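Local coordinates for transcription anti-terminator antagonist UpxZ (PDB 4EPZ), which probably regulates capsular polysaccharide synthesis by antagonising transcription anti-termination, at residues L108-S113 and I144-N149. Sequence-based numbering, arbitrary orientation. Where two conformers were deposited one is given.
Sequences LTWGYS and IEELRN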
# COMPACT_ATOMS: atom_id res chain seq x y z
N LEU A 108 5.95 4.28 -2.50
CA LEU A 108 6.19 4.49 -3.94
C LEU A 108 5.54 3.38 -4.74
O LEU A 108 4.92 3.68 -5.77
CB LEU A 108 7.68 4.53 -4.28
CG LEU A 108 8.49 5.74 -3.78
CD1 LEU A 108 9.98 5.37 -3.76
CD2 LEU A 108 8.25 6.97 -4.70
N THR A 109 5.62 2.11 -4.26
CA THR A 109 5.10 0.97 -5.01
C THR A 109 3.57 1.01 -5.02
O THR A 109 2.94 0.87 -6.07
CB THR A 109 5.68 -0.33 -4.43
OG1 THR A 109 7.09 -0.24 -4.55
CG2 THR A 109 5.15 -1.55 -5.17
N TRP A 110 2.95 1.13 -3.84
CA TRP A 110 1.49 1.22 -3.75
C TRP A 110 0.95 2.45 -4.46
O TRP A 110 -0.09 2.37 -5.13
CB TRP A 110 1.04 1.20 -2.29
CG TRP A 110 1.01 -0.20 -1.78
CD1 TRP A 110 1.98 -0.82 -1.05
CD2 TRP A 110 0.08 -1.22 -2.16
NE1 TRP A 110 1.65 -2.14 -0.85
CE2 TRP A 110 0.50 -2.42 -1.54
CE3 TRP A 110 -1.12 -1.22 -2.90
CZ2 TRP A 110 -0.23 -3.62 -1.66
CZ3 TRP A 110 -1.83 -2.41 -3.01
CH2 TRP A 110 -1.37 -3.59 -2.43
N GLY A 111 1.65 3.58 -4.35
CA GLY A 111 1.23 4.81 -5.04
C GLY A 111 1.30 4.63 -6.55
O GLY A 111 0.34 4.98 -7.27
N TYR A 112 2.35 3.97 -7.04
CA TYR A 112 2.45 3.66 -8.49
C TYR A 112 1.29 2.74 -8.92
O TYR A 112 0.71 2.92 -10.00
CB TYR A 112 3.81 2.97 -8.78
CG TYR A 112 3.90 2.39 -10.17
CD1 TYR A 112 4.11 3.20 -11.28
CD2 TYR A 112 3.80 1.01 -10.37
CE1 TYR A 112 4.19 2.66 -12.57
CE2 TYR A 112 3.84 0.46 -11.66
CZ TYR A 112 4.07 1.29 -12.74
OH TYR A 112 4.18 0.74 -13.99
N SER A 113 0.93 1.74 -8.09
CA SER A 113 -0.13 0.81 -8.50
C SER A 113 -1.47 1.51 -8.74
O SER A 113 -2.30 1.01 -9.51
CB SER A 113 -0.34 -0.25 -7.43
OG SER A 113 -1.09 0.22 -6.33
N ILE A 144 9.84 -5.83 -4.21
CA ILE A 144 10.34 -5.88 -5.59
C ILE A 144 9.35 -6.71 -6.49
O ILE A 144 9.00 -6.28 -7.61
CB ILE A 144 11.76 -6.49 -5.62
CG1 ILE A 144 12.79 -5.49 -5.04
CG2 ILE A 144 12.16 -6.91 -7.06
CD1 ILE A 144 14.12 -6.21 -4.72
N GLU A 145 8.89 -7.85 -5.96
CA GLU A 145 7.95 -8.73 -6.64
C GLU A 145 6.63 -7.98 -6.86
O GLU A 145 6.07 -8.02 -7.97
CB GLU A 145 7.75 -10.01 -5.81
CG GLU A 145 6.93 -11.09 -6.50
CD GLU A 145 6.64 -12.32 -5.64
OE1 GLU A 145 7.43 -12.59 -4.70
OE2 GLU A 145 5.62 -12.99 -5.89
N GLU A 146 6.14 -7.28 -5.84
CA GLU A 146 4.87 -6.53 -5.93
C GLU A 146 4.95 -5.44 -7.01
O GLU A 146 4.04 -5.34 -7.86
CB GLU A 146 4.50 -5.93 -4.57
CG GLU A 146 3.99 -7.01 -3.62
CD GLU A 146 3.89 -6.63 -2.14
OE1 GLU A 146 3.82 -5.42 -1.85
OE2 GLU A 146 3.85 -7.55 -1.29
N LEU A 147 6.04 -4.67 -7.01
CA LEU A 147 6.28 -3.64 -8.01
C LEU A 147 6.31 -4.24 -9.41
O LEU A 147 5.62 -3.72 -10.31
CB LEU A 147 7.58 -2.90 -7.75
CG LEU A 147 7.95 -1.81 -8.80
CD1 LEU A 147 6.84 -0.73 -8.92
CD2 LEU A 147 9.32 -1.21 -8.48
N ARG A 148 7.06 -5.34 -9.60
CA ARG A 148 7.13 -5.97 -10.91
C ARG A 148 5.73 -6.42 -11.38
O ARG A 148 5.39 -6.21 -12.56
CB ARG A 148 8.09 -7.14 -10.91
CG ARG A 148 8.38 -7.66 -12.34
CD ARG A 148 9.14 -8.95 -12.37
NE ARG A 148 8.43 -10.04 -11.69
CZ ARG A 148 8.77 -10.52 -10.50
NH1 ARG A 148 9.80 -10.01 -9.83
NH2 ARG A 148 8.06 -11.50 -9.95
N ASN A 149 4.91 -7.00 -10.47
CA ASN A 149 3.56 -7.45 -10.83
C ASN A 149 2.68 -6.26 -11.23
O ASN A 149 1.93 -6.37 -12.20
CB ASN A 149 2.95 -8.24 -9.69
CG ASN A 149 3.50 -9.66 -9.60
OD1 ASN A 149 3.81 -10.31 -10.61
ND2 ASN A 149 3.60 -10.20 -8.40
O HOH W 1 2.86 -4.48 0.23
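Glu146 meets Trp110 through a single water molecule. The carboxylate OE1 and the indole NE1 lie 4.1 Å apart, too far for a direct bond. The water accepts from Trp110 NE1 at 2.8 Å, sitting at the edge of the indole in the ring plane, where its one N-H points. It donates to Glu146 OE1 over a short 2.5 Å. A glutamate suits this place because its chain, extended beyond CG, carries the carboxylate to the bridging water while OE2 is hydrogen-bonded to Tyr21 OH; these two partners should fix how the carboxylate is turned. Leu147 is the apolar centre of the contact. With Thr109 OG1 at chi1 -59°, CG2 stands anti to the backbone N and packs against Leu147 CA at 3.7 Å. So short a side chain is consistent with the 5.6 Å between Thr109 CA and Leu147 CA, and its OG1 is satisfied within its own helix by Met105 O. Further out, the branched end of Leu147 suits a ring: CD1 touches Tyr112 CD2 at 3.8 Å, the side chains crossing at about a right angle. No direct hydrogen bond links the segments. The axes of 108-113 and 144-149 run nearly parallel, 16° apart; the segments lie on helices 102-115 and 138-152. Trp110's broad ring reaches on to helix 56-72, and both Tyr112 and Leu147 touch helix 118-129, which follows 102-115 in sequence.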